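Long-range contacts in lipase (Penicillium expansum, PDB 3G7N), which hydrolyses the ester bonds of triacylglycerols as a secreted alkaline lipase, releasing free fatty acids: residues 158-163 with 186-191; 180-185 with 201-206; 63-68 with 131-136; 205-210 with 218-223. All blocks are in the same frame, centred on the assembly; numbering follows the deposited sequence.

Interaction 1. Residues 158-163 with 186-191; sequences ALNAFP and VLDGVP
D188 and N160 meet at an angle, carboxylate and amide planes 46° apart, with D188 OD2 lying 3.1 Å from N160 ND2 and 3.3 Å from N160 CB. D188 is the charge-relay aspartate of the Ser-His-Asp triad in this alpha/beta hydrolase fold, carried on the loop after strand 179-185; the contact sets that loop against the segment leaving strand 154-159. OD2 has its triad partner in H241 ND1, while the N160 amide is held from outside, ND2 by A243 O and OD1 by S244 OG. The other carboxylate oxygen closes an Asx turn: V190 N reaches D188 OD1 at 2.9 Å in a nearly straight bond (173°), arriving from above the carboxylate plane, which ties the rotation of the acid to its own loop. V190 CG1, anti to the backbone N (chi1 172°), sits 3.5 Å from N160 O, a buried carbonyl oxygen with no polar partner in the model. The same methyl touches the F162 ring in its plane, at the edge, 3.8 Å from CD2; that ring also packs on L133 and A136 of helix 133-148. Further along, P191 offers its CA-H to A161 O, CA to O 3.3 Å.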
loop_
_atom_site.group_PDB
_atom_site.type_symbol
_atom_site.label_atom_id
_atom_site.label_comp_id
_atom_site.label_asym_id
_atom_site.label_seq_id
_atom_site.Cartn_x
_atom_site.Cartn_y
_atom_site.Cartn_z
ATOM N N ALA A 158 1.011 2.953 -1.050
ATOM C CA ALA A 158 1.288 1.642 -1.646
ATOM C C ALA A 158 2.587 1.734 -2.432
ATOM O O ALA A 158 2.695 2.565 -3.347
ATOM C CB ALA A 158 0.152 1.227 -2.578
ATOM N N LEU A 159 3.575 0.919 -2.072
ATOM C CA LEU A 159 4.877 0.974 -2.729
ATOM C C LEU A 159 5.039 -0.179 -3.711
ATOM O O LEU A 159 4.757 -1.345 -3.390
ATOM C CB LEU A 159 5.999 0.930 -1.698
ATOM C CG LEU A 159 5.880 2.009 -0.605
ATOM C CD1 LEU A 159 7.028 1.856 0.388
ATOM C CD2 LEU A 159 5.853 3.427 -1.175
ATOM N N ASN A 160 5.475 0.155 -4.917
ATOM C CA ASN A 160 5.862 -0.856 -5.909
ATOM C C ASN A 160 4.722 -1.843 -6.193
ATOM O O ASN A 160 4.951 -3.049 -6.316
ATOM C CB ASN A 160 7.151 -1.613 -5.495
ATOM C CG ASN A 160 8.350 -0.684 -5.278
ATOM O OD1 ASN A 160 8.188 0.465 -4.847
ATOM N ND2 ASN A 160 9.556 -1.179 -5.520
ATOM N N ALA A 161 3.504 -1.321 -6.334
ATOM C CA ALA A 161 2.296 -2.141 -6.410
ATOM C C ALA A 161 1.794 -2.344 -7.819
ATOM O O ALA A 161 1.796 -1.430 -8.632
ATOM C CB ALA A 161 1.190 -1.545 -5.566
ATOM N N PHE A 162 1.267 -3.538 -8.069
ATOM C CA PHE A 162 0.492 -3.811 -9.271
ATOM C C PHE A 162 -0.963 -3.352 -9.082
ATOM O O PHE A 162 -1.437 -3.242 -7.951
ATOM C CB PHE A 162 0.563 -5.307 -9.618
ATOM C CG PHE A 162 0.222 -6.220 -8.478
ATOM C CD1 PHE A 162 -1.088 -6.637 -8.281
ATOM C CD2 PHE A 162 1.197 -6.689 -7.619
ATOM C CE1 PHE A 162 -1.402 -7.541 -7.271
ATOM C CE2 PHE A 162 0.882 -7.575 -6.592
ATOM C CZ PHE A 162 -0.413 -8.052 -6.462
ATOM N N PRO A 163 -1.675 -3.048 -10.184
ATOM C CA PRO A 163 -3.080 -2.660 -10.080
ATOM C C PRO A 163 -3.943 -3.895 -9.829
ATOM O O PRO A 163 -3.505 -5.013 -10.113
ATOM C CB PRO A 163 -3.379 -2.071 -11.460
ATOM C CG PRO A 163 -2.503 -2.934 -12.394
ATOM C CD PRO A 163 -1.223 -3.160 -11.585
ATOM N N VAL A 186 12.584 3.069 -9.847
ATOM C CA VAL A 186 13.257 2.764 -11.095
ATOM C C VAL A 186 13.540 1.283 -11.222
ATOM O O VAL A 186 13.675 0.562 -10.241
ATOM C CB VAL A 186 14.567 3.543 -11.244
ATOM C CG1 VAL A 186 14.287 5.031 -11.428
ATOM C CG2 VAL A 186 15.517 3.249 -10.099
ATOM N N LEU A 187 13.541 0.809 -12.474
ATOM C CA LEU A 187 13.962 -0.554 -12.776
ATOM C C LEU A 187 13.031 -1.608 -12.204
ATOM O O LEU A 187 13.428 -2.751 -12.010
ATOM C CB LEU A 187 15.416 -0.812 -12.344
ATOM C CG LEU A 187 16.479 -0.080 -13.164
ATOM C CD1 LEU A 187 17.824 -0.199 -12.468
ATOM C CD2 LEU A 187 16.537 -0.651 -14.582
ATOM N N ASP A 188 11.785 -1.213 -11.946
ATOM C CA ASP A 188 10.795 -2.123 -11.394
ATOM C C ASP A 188 9.589 -2.204 -12.324
ATOM O O ASP A 188 8.883 -1.215 -12.545
ATOM C CB ASP A 188 10.346 -1.675 -10.001
ATOM C CG ASP A 188 9.308 -2.606 -9.401
ATOM O OD1 ASP A 188 9.112 -3.724 -9.935
ATOM O OD2 ASP A 188 8.762 -2.263 -8.319
ATOM N N GLY A 189 9.310 -3.402 -12.814
ATOM C CA GLY A 189 8.175 -3.617 -13.706
ATOM C C GLY A 189 6.876 -4.020 -13.036
ATOM O O GLY A 189 5.887 -4.243 -13.732
ATOM N N VAL A 190 6.843 -4.194 -11.713
ATOM C CA VAL A 190 5.621 -4.699 -11.080
ATOM C C VAL A 190 4.402 -3.778 -11.261
ATOM O O VAL A 190 3.316 -4.266 -11.579
ATOM C CB VAL A 190 5.889 -5.063 -9.613
ATOM C CG1 VAL A 190 4.560 -5.394 -8.901
ATOM C CG2 VAL A 190 6.811 -6.289 -9.558
ATOM N N PRO A 191 4.593 -2.448 -11.247
ATOM C CA PRO A 191 3.426 -1.589 -11.494
ATOM C C PRO A 191 2.896 -1.663 -12.907
ATOM O O PRO A 191 1.799 -1.149 -13.169
ATOM C CB PRO A 191 3.952 -0.183 -11.192
ATOM C CG PRO A 191 5.029 -0.420 -10.172
ATOM C CD PRO A 191 5.714 -1.693 -10.645
#

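Interaction 2. Residues 180-185 with 201-206; sequences FNRGNN and FKHYGT
Two backbone bonds grip T206 from one strand: R182 N donates to T206 O at 2.8 Å, and T206 N donates to F180 O at 2.9 Å. Because both ends of T206 bond to the residues flanking N181, the pair N181-T206 is a parallel bridge, the point where the chain joins the sheet as strand 206-210 begins. A water bridges F180 O and T206 OG1, giving that carbonyl a second donor. R182 NE adds a weak bond to Y204 O, 3.0 Å away at the edge of the guanidinium and near its plane. The R182 chain bends at chi3 (-67°), which turns NE into this position. Beyond it the guanidinium lies flat on the H203 ring, centres 3.7 Å apart and planes only 7° from parallel, with H203 CG over the middle of the guanidinium and R182 NH1 over the middle of the imidazole. Neither group relies on the stack alone: R182 NH2 hydrogen-bonds Q223 OE1, and H203 NE2 hydrogen-bonds P191 O. Two residues back along the strand, F180 forms an offset stack with Y204, centroids 4.3 Å apart and planes at 28°; F180 CD2 sits over one face of the tyrosine ring, toward its rim, 3.3 Å from Y204 CE1. G205 passes close to the F180 ring, where a CB would clash with CD2. Outward, Y204 OH hydrogen-bonds S139 O of helix 133-148 and its ring touches helix 167-175, while F180 packs on S156 and A158 of the adjacent strand 154-159.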
loop_
_atom_site.group_PDB
_atom_site.type_symbol
_atom_site.label_atom_id
_atom_site.label_comp_id
_atom_site.label_asym_id
_atom_site.label_seq_id
_atom_site.Cartn_x
_atom_site.Cartn_y
_atom_site.Cartn_z
ATOM N N PHE A 180 -4.581 8.491 -1.558
ATOM C CA PHE A 180 -3.880 7.254 -1.927
ATOM C C PHE A 180 -2.692 7.565 -2.824
ATOM O O PHE A 180 -2.863 8.133 -3.927
ATOM C CB PHE A 180 -4.836 6.273 -2.603
ATOM C CG PHE A 180 -4.174 4.986 -3.027
ATOM C CD1 PHE A 180 -3.621 4.143 -2.082
ATOM C CD2 PHE A 180 -4.138 4.603 -4.360
ATOM C CE1 PHE A 180 -2.907 3.006 -2.474
ATOM C CE2 PHE A 180 -3.525 3.406 -4.741
ATOM C CZ PHE A 180 -2.891 2.620 -3.798
ATOM N N ASN A 181 -1.498 7.214 -2.352
ATOM C CA ASN A 181 -0.271 7.435 -3.102
ATOM C C ASN A 181 0.297 6.095 -3.559
ATOM O O ASN A 181 0.320 5.130 -2.792
ATOM C CB ASN A 181 0.770 8.130 -2.224
ATOM C CG ASN A 181 0.317 9.473 -1.756
ATOM O OD1 ASN A 181 -0.294 10.223 -2.531
ATOM N ND2 ASN A 181 0.410 9.693 -0.445
ATOM N N ARG A 182 0.795 6.053 -4.797
ATOM C CA ARG A 182 1.545 4.887 -5.312
ATOM C C ARG A 182 2.990 5.282 -5.483
ATOM O O ARG A 182 3.316 6.026 -6.417
ATOM C CB ARG A 182 0.953 4.429 -6.647
ATOM C CG ARG A 182 -0.439 3.902 -6.495
ATOM C CD ARG A 182 -0.931 3.228 -7.769
ATOM N NE ARG A 182 -1.103 4.194 -8.851
ATOM C CZ ARG A 182 -0.382 4.220 -9.977
ATOM N NH1 ARG A 182 0.712 3.462 -10.134
ATOM N NH2 ARG A 182 -0.732 5.063 -10.942
ATOM N N GLY A 183 3.854 4.846 -4.578
ATOM C CA GLY A 183 5.261 5.235 -4.637
ATOM C C GLY A 183 6.081 4.145 -5.297
ATOM O O GLY A 183 6.177 3.035 -4.758
ATOM N N ASN A 184 6.666 4.460 -6.462
ATOM C CA ASN A 184 7.335 3.455 -7.299
ATOM C C ASN A 184 8.810 3.741 -7.525
ATOM O O ASN A 184 9.312 4.846 -7.237
ATOM C CB ASN A 184 6.577 3.310 -8.618
ATOM C CG ASN A 184 5.245 2.664 -8.413
ATOM O OD1 ASN A 184 5.071 1.897 -7.457
ATOM N ND2 ASN A 184 4.282 2.962 -9.274
ATOM N N ASN A 185 9.514 2.710 -7.974
ATOM C CA ASN A 185 10.961 2.760 -8.089
ATOM C C ASN A 185 11.431 2.492 -9.519
ATOM O O ASN A 185 10.827 1.701 -10.265
ATOM C CB ASN A 185 11.579 1.742 -7.135
ATOM C CG ASN A 185 13.054 1.996 -6.887
ATOM O OD1 ASN A 185 13.427 3.108 -6.519
ATOM N ND2 ASN A 185 13.879 0.955 -6.987
ATOM N N PHE A 201 -6.297 -4.074 -16.184
ATOM C CA PHE A 201 -6.479 -3.581 -14.807
ATOM C C PHE A 201 -6.030 -2.124 -14.689
ATOM O O PHE A 201 -5.119 -1.683 -15.384
ATOM C CB PHE A 201 -5.678 -4.429 -13.810
ATOM C CG PHE A 201 -6.193 -5.831 -13.609
ATOM C CD1 PHE A 201 -7.238 -6.357 -14.374
ATOM C CD2 PHE A 201 -5.597 -6.649 -12.658
ATOM C CE1 PHE A 201 -7.669 -7.679 -14.174
ATOM C CE2 PHE A 201 -6.041 -7.928 -12.430
ATOM C CZ PHE A 201 -6.995 -8.490 -13.267
ATOM N N LYS A 202 -6.589 -1.429 -13.692
ATOM C CA LYS A 202 -6.468 0.018 -13.578
ATOM C C LYS A 202 -5.985 0.419 -12.196
ATOM O O LYS A 202 -6.513 -0.063 -11.177
ATOM C CB LYS A 202 -7.809 0.697 -13.886
ATOM C CG LYS A 202 -8.377 0.350 -15.274
ATOM C CD LYS A 202 -7.468 0.851 -16.385
ATOM C CE LYS A 202 -8.083 0.626 -17.768
ATOM N NZ LYS A 202 -7.139 1.068 -18.843
ATOM N N HIS A 203 -5.023 1.332 -12.204
ATOM C CA HIS A 203 -4.539 1.999 -10.998
ATOM C C HIS A 203 -5.458 3.151 -10.606
ATOM O O HIS A 203 -6.156 3.727 -11.461
ATOM C CB HIS A 203 -3.143 2.574 -11.232
ATOM C CG HIS A 203 -2.058 1.549 -11.249
ATOM N ND1 HIS A 203 -1.684 0.844 -10.123
ATOM C CD2 HIS A 203 -1.178 1.219 -12.221
ATOM C CE1 HIS A 203 -0.617 0.119 -10.408
ATOM N NE2 HIS A 203 -0.281 0.339 -11.668
ATOM N N TYR A 204 -5.350 3.568 -9.346
ATOM C CA TYR A 204 -5.826 4.896 -8.938
ATOM C C TYR A 204 -4.782 5.540 -8.038
ATOM O O TYR A 204 -3.772 4.923 -7.692
ATOM C CB TYR A 204 -7.202 4.804 -8.249
ATOM C CG TYR A 204 -7.191 4.244 -6.827
ATOM C CD1 TYR A 204 -7.410 5.089 -5.738
ATOM C CD2 TYR A 204 -7.118 2.878 -6.584
ATOM C CE1 TYR A 204 -7.424 4.592 -4.441
ATOM C CE2 TYR A 204 -7.167 2.371 -5.293
ATOM C CZ TYR A 204 -7.357 3.234 -4.236
ATOM O OH TYR A 204 -7.386 2.783 -2.939
ATOM N N GLY A 205 -5.007 6.793 -7.675
ATOM C CA GLY A 205 -4.160 7.490 -6.722
ATOM C C GLY A 205 -3.237 8.472 -7.408
ATOM O O GLY A 205 -3.452 8.850 -8.573
ATOM N N THR A 206 -2.232 8.920 -6.684
ATOM C CA THR A 206 -1.186 9.775 -7.237
ATOM C C THR A 206 0.120 8.986 -7.227
ATOM O O THR A 206 0.530 8.481 -6.187
ATOM C CB THR A 206 -0.998 11.044 -6.383
ATOM O OG1 THR A 206 -2.232 11.774 -6.353
ATOM C CG2 THR A 206 0.097 11.928 -6.946
HETATM O O HOH W 1 -4.020 10.715 -4.517
#

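Interaction 3. Residues 63-68 with 131-136; sequences RGSTTI and HSLGGA
R63, whose carbonyl O touches G134 CA at 3.6 Å, carries its guanidinium back over its own loop: T66 CG2 lies over one face, toward the rim, and NE donates to G64 O at 2.9 Å, that oxygen being tilted from the guanidinium plane. In the second segment the H131 ring meets that of H241, outside both segments, with planes about 30° apart. Residues 131-136 form the nucleophile elbow of the alpha/beta hydrolase fold, the sharp turn from strand 125-131 into helix 133-148 with the nucleophile S132 at its apex. The backbone of S132 has phi 64° and psi -124°, as expected for the strained residue of such an elbow, and its OG is hydrogen-bonded to H241 NE2. Glycines permit the close fit of loop on helix start: G64 CA lies 3.4 Å from G134 N, and a CB on G134 would clash with R63 C. S65 OG rests on the leucine, 3.5 Å from L133 CD2. One water accepts from two backbone amides, S65 N at 2.9 Å and L133 N at 3.1 Å. Two converging N-H groups beside the nucleophile, one of them on the residue that follows it, are consistent with an oxyanion hole; the water also lies 2.8 Å from S132 OG.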
loop_
_atom_site.group_PDB
_atom_site.type_symbol
_atom_site.label_atom_id
_atom_site.label_comp_id
_atom_site.label_asym_id
_atom_site.label_seq_id
_atom_site.Cartn_x
_atom_site.Cartn_y
_atom_site.Cartn_z
ATOM N N ARG A 63 2.604 -6.597 5.006
ATOM C CA ARG A 63 3.792 -7.222 4.412
ATOM C C ARG A 63 3.487 -7.672 3.000
ATOM O O ARG A 63 2.417 -8.243 2.748
ATOM C CB ARG A 63 4.272 -8.389 5.266
ATOM C CG ARG A 63 5.676 -8.860 4.890
ATOM C CD ARG A 63 5.996 -10.169 5.556
ATOM N NE ARG A 63 5.265 -11.250 4.915
ATOM C CZ ARG A 63 5.100 -12.453 5.441
ATOM N NH1 ARG A 63 5.882 -12.851 6.440
ATOM N NH2 ARG A 63 4.315 -13.325 4.834
ATOM N N GLY A 64 4.502 -7.622 2.130
ATOM C CA GLY A 64 4.479 -8.368 0.868
ATOM C C GLY A 64 4.695 -9.876 1.049
ATOM O O GLY A 64 4.653 -10.411 2.165
ATOM N N SER A 65 4.777 -10.595 -0.072
ATOM C CA SER A 65 5.012 -12.047 -0.040
ATOM C C SER A 65 6.409 -12.323 0.503
ATOM O O SER A 65 7.321 -11.542 0.290
ATOM C CB SER A 65 4.869 -12.646 -1.433
ATOM O OG SER A 65 3.850 -12.005 -2.181
ATOM N N THR A 66 6.604 -13.494 1.102
ATOM C CA THR A 66 7.946 -13.847 1.569
ATOM C C THR A 66 8.837 -14.337 0.428
ATOM O O THR A 66 10.057 -14.415 0.582
ATOM C CB THR A 66 7.934 -14.889 2.699
ATOM O OG1 THR A 66 7.305 -16.094 2.242
ATOM C CG2 THR A 66 7.202 -14.355 3.924
ATOM N N THR A 67 8.230 -14.579 -0.729
ATOM C CA THR A 67 8.982 -14.776 -1.968
ATOM C C THR A 67 8.398 -13.994 -3.148
ATOM O O THR A 67 7.177 -13.877 -3.291
ATOM C CB THR A 67 9.061 -16.271 -2.337
ATOM O OG1 THR A 67 9.957 -16.446 -3.444
ATOM C CG2 THR A 67 7.680 -16.801 -2.705
ATOM N N ILE A 68 9.276 -13.513 -4.031
ATOM C CA ILE A 68 8.839 -12.748 -5.202
ATOM C C ILE A 68 9.159 -13.443 -6.527
ATOM O O ILE A 68 9.296 -12.783 -7.559
ATOM C CB ILE A 68 9.426 -11.319 -5.213
ATOM C CG1 ILE A 68 10.963 -11.351 -5.270
ATOM C CG2 ILE A 68 8.939 -10.527 -4.004
ATOM C CD1 ILE A 68 11.614 -9.974 -5.179
ATOM N N HIS A 131 4.518 -2.713 0.800
ATOM C CA HIS A 131 5.322 -2.857 -0.421
ATOM C C HIS A 131 4.943 -4.142 -1.188
ATOM O O HIS A 131 4.693 -5.186 -0.602
ATOM C CB HIS A 131 6.799 -2.887 -0.031
ATOM C CG HIS A 131 7.720 -3.287 -1.153
ATOM N ND1 HIS A 131 8.142 -4.586 -1.324
ATOM C CD2 HIS A 131 8.394 -2.543 -2.057
ATOM C CE1 HIS A 131 8.992 -4.632 -2.338
ATOM N NE2 HIS A 131 9.164 -3.411 -2.795
ATOM N N SER A 132 4.942 -4.033 -2.524
ATOM C CA SER A 132 4.719 -5.172 -3.424
ATOM C C SER A 132 3.289 -5.713 -3.216
ATOM O O SER A 132 2.339 -4.935 -3.346
ATOM C CB SER A 132 5.830 -6.211 -3.266
ATOM O OG SER A 132 5.697 -7.206 -4.282
ATOM N N LEU A 133 3.112 -6.991 -2.905
ATOM C CA LEU A 133 1.780 -7.469 -2.540
ATOM C C LEU A 133 1.227 -6.668 -1.363
ATOM O O LEU A 133 0.022 -6.443 -1.279
ATOM C CB LEU A 133 1.804 -8.965 -2.199
ATOM C CG LEU A 133 0.475 -9.559 -1.674
ATOM C CD1 LEU A 133 -0.664 -9.478 -2.689
ATOM C CD2 LEU A 133 0.647 -11.007 -1.176
ATOM N N GLY A 134 2.104 -6.276 -0.431
ATOM C CA GLY A 134 1.701 -5.384 0.652
ATOM C C GLY A 134 1.164 -4.046 0.164
ATOM O O GLY A 134 0.300 -3.441 0.815
ATOM N N GLY A 135 1.691 -3.555 -0.945
ATOM C CA GLY A 135 1.156 -2.355 -1.598
ATOM C C GLY A 135 -0.177 -2.578 -2.286
ATOM O O GLY A 135 -1.100 -1.778 -2.147
ATOM N N ALA A 136 -0.325 -3.738 -2.922
ATOM C CA ALA A 136 -1.620 -4.099 -3.501
ATOM C C ALA A 136 -2.650 -4.213 -2.377
ATOM O O ALA A 136 -3.802 -3.751 -2.515
ATOM C CB ALA A 136 -1.513 -5.405 -4.302
HETATM O O HOH W 2 5.017 -9.366 -2.677
#

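Interaction 4. Residues 205-210 with 218-223; sequences GTEYYS and VKCEGQ
V218 pairs with Y209 through both backbone bonds, V218 N to Y209 O at 2.9 Å and Y209 N to V218 O at 3.0 Å, while V218 CG2 packs on Y209 CB. K219, next along, faces Y208 across a non-hydrogen-bonded pair; its extended chain runs beside the tyrosine in the same direction, CB 3.7 Å from Y208 CE1, and its CE reaches T206 CG2 at 3.7 Å. The alternation of these pairs defines an antiparallel beta hairpin, strands 206-210 and 218-219, near one edge of the central sheet between strands 179-185 and 2-3. C220 prolongs the pairing with N donating to E207 O at 2.8 Å, then turns its side chain inward: SG, disulfide-bonded to C228, touches both E207 CG and Y209 CB, 3.8 Å from each. From here the segment parts from its partner and water fills in. One water accepts from E207 N and donates to C220 O and G222 O; a second donates to both G222 O and E207 OE1, whereas E207 OE2 is taken by S229 and N184. Q223 folds back at chi2 (-53°), and NE2 donates to G205 O at 2.9 Å, with that oxygen near the amide plane and OE1 turned to R182 NH2.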
loop_
_atom_site.group_PDB
_atom_site.type_symbol
_atom_site.label_atom_id
_atom_site.label_comp_id
_atom_site.label_asym_id
_atom_site.label_seq_id
_atom_site.Cartn_x
_atom_site.Cartn_y
_atom_site.Cartn_z
ATOM N N GLY A 205 -5.007 6.793 -7.675
ATOM C CA GLY A 205 -4.160 7.490 -6.722
ATOM C C GLY A 205 -3.237 8.472 -7.408
ATOM O O GLY A 205 -3.452 8.850 -8.573
ATOM N N THR A 206 -2.232 8.920 -6.684
ATOM C CA THR A 206 -1.186 9.775 -7.237
ATOM C C THR A 206 0.120 8.986 -7.227
ATOM O O THR A 206 0.530 8.481 -6.187
ATOM C CB THR A 206 -0.998 11.044 -6.383
ATOM O OG1 THR A 206 -2.232 11.774 -6.353
ATOM C CG2 THR A 206 0.097 11.928 -6.946
ATOM N N GLU A 207 0.731 8.835 -8.397
ATOM C CA GLU A 207 1.982 8.110 -8.481
ATOM C C GLU A 207 3.145 9.033 -8.218
ATOM O O GLU A 207 3.168 10.161 -8.719
ATOM C CB GLU A 207 2.147 7.428 -9.850
ATOM C CG GLU A 207 3.369 6.485 -9.889
ATOM C CD GLU A 207 3.629 5.791 -11.223
ATOM O OE1 GLU A 207 2.893 6.023 -12.203
ATOM O OE2 GLU A 207 4.606 5.023 -11.274
ATOM N N TYR A 208 4.103 8.566 -7.431
ATOM C CA TYR A 208 5.388 9.228 -7.248
ATOM C C TYR A 208 6.466 8.239 -7.657
ATOM O O TYR A 208 6.235 7.026 -7.648
ATOM C CB TYR A 208 5.614 9.603 -5.779
ATOM C CG TYR A 208 4.657 10.654 -5.245
ATOM C CD1 TYR A 208 4.976 12.011 -5.319
ATOM C CD2 TYR A 208 3.392 10.302 -4.779
ATOM C CE1 TYR A 208 4.060 12.991 -4.932
ATOM C CE2 TYR A 208 2.493 11.265 -4.317
ATOM C CZ TYR A 208 2.812 12.611 -4.467
ATOM O OH TYR A 208 1.907 13.576 -4.065
ATOM N N TYR A 209 7.643 8.740 -8.021
ATOM C CA TYR A 209 8.650 7.896 -8.635
ATOM C C TYR A 209 10.021 8.441 -8.271
ATOM O O TYR A 209 10.198 9.661 -8.177
ATOM C CB TYR A 209 8.439 7.897 -10.153
ATOM C CG TYR A 209 9.168 6.808 -10.900
ATOM C CD1 TYR A 209 8.675 5.509 -10.946
ATOM C CD2 TYR A 209 10.249 7.118 -11.702
ATOM C CE1 TYR A 209 9.295 4.532 -11.674
ATOM C CE2 TYR A 209 10.815 6.152 -12.548
ATOM C CZ TYR A 209 10.322 4.855 -12.505
ATOM O OH TYR A 209 10.867 3.883 -13.324
ATOM N N SER A 210 10.984 7.573 -8.013
ATOM C CA SER A 210 12.334 8.048 -7.734
ATOM C C SER A 210 13.343 7.009 -8.148
ATOM O O SER A 210 12.989 5.845 -8.399
ATOM C CB SER A 210 12.522 8.423 -6.249
ATOM O OG SER A 210 12.944 7.307 -5.474
ATOM N N VAL A 218 9.825 12.511 -8.210
ATOM C CA VAL A 218 8.866 13.234 -8.994
ATOM C C VAL A 218 7.434 12.865 -8.628
ATOM O O VAL A 218 7.169 11.750 -8.148
ATOM C CB VAL A 218 9.092 13.037 -10.514
ATOM C CG1 VAL A 218 10.478 13.546 -10.910
ATOM C CG2 VAL A 218 8.944 11.563 -10.905
ATOM N N LYS A 219 6.516 13.796 -8.865
ATOM C CA LYS A 219 5.093 13.529 -8.852
ATOM C C LYS A 219 4.613 13.328 -10.265
ATOM O O LYS A 219 4.853 14.156 -11.143
ATOM C CB LYS A 219 4.352 14.710 -8.225
ATOM C CG LYS A 219 2.850 14.539 -8.146
ATOM C CD LYS A 219 2.187 15.795 -7.564
ATOM C CE LYS A 219 0.761 15.516 -7.119
ATOM N NZ LYS A 219 0.173 16.669 -6.369
ATOM N N CYS A 220 3.981 12.192 -10.503
ATOM C CA CYS A 220 3.626 11.774 -11.849
ATOM C C CYS A 220 2.265 12.317 -12.243
ATOM O O CYS A 220 1.428 12.601 -11.391
ATOM C CB CYS A 220 3.619 10.244 -11.909
ATOM S SG CYS A 220 5.135 9.487 -11.280
ATOM N N GLU A 221 2.050 12.471 -13.544
ATOM C CA GLU A 221 0.784 12.956 -14.063
ATOM C C GLU A 221 -0.106 11.801 -14.482
ATOM O O GLU A 221 0.268 10.999 -15.341
ATOM C CB GLU A 221 1.031 13.876 -15.268
ATOM C CG GLU A 221 2.056 14.971 -15.023
ATOM C CD GLU A 221 2.551 15.606 -16.317
ATOM O OE1 GLU A 221 1.777 15.616 -17.303
ATOM O OE2 GLU A 221 3.694 16.124 -16.336
ATOM N N GLY A 222 -1.269 11.690 -13.853
ATOM C CA GLY A 222 -2.200 10.627 -14.182
ATOM C C GLY A 222 -1.684 9.279 -13.685
ATOM O O GLY A 222 -0.802 9.212 -12.816
ATOM N N GLN A 223 -2.251 8.206 -14.209
ATOM C CA GLN A 223 -1.939 6.868 -13.693
ATOM C C GLN A 223 -0.727 6.219 -14.367
ATOM O O GLN A 223 -0.172 5.258 -13.834
ATOM C CB GLN A 223 -3.157 5.946 -13.786
ATOM C CG GLN A 223 -4.366 6.459 -13.011
ATOM C CD GLN A 223 -4.013 6.782 -11.569
ATOM O OE1 GLN A 223 -3.353 5.992 -10.884
ATOM N NE2 GLN A 223 -4.539 7.888 -11.063
HETATM O O HOH W 3 1.660 8.050 -13.528
HETATM O O HOH W 4 -0.222 10.573 -10.451
#

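In the fold
Following the chain, interaction 3 closes first: 63-68, after strand 57-62, meets the elbow at 131-136 and encloses helix 97-120. It is complete before interaction 1 opens, yet the two touch, L159 O lying 2.8 Å from S132 N, a probable hydrogen bond that ties the end of strand 154-159 to the elbow. Interaction 1 closes the stretch holding helix 167-175 and strand 179-185. Interactions 1 and 2 cross, their segments alternating along the chain; strands 154-159 and 179-185, neighbours in the sheet, link them. Interaction 2 closes at G205 and T206, where interaction 4 begins. Interaction 4 closes the short hairpin connection between 210 and 218 and extends the sheet toward its edge.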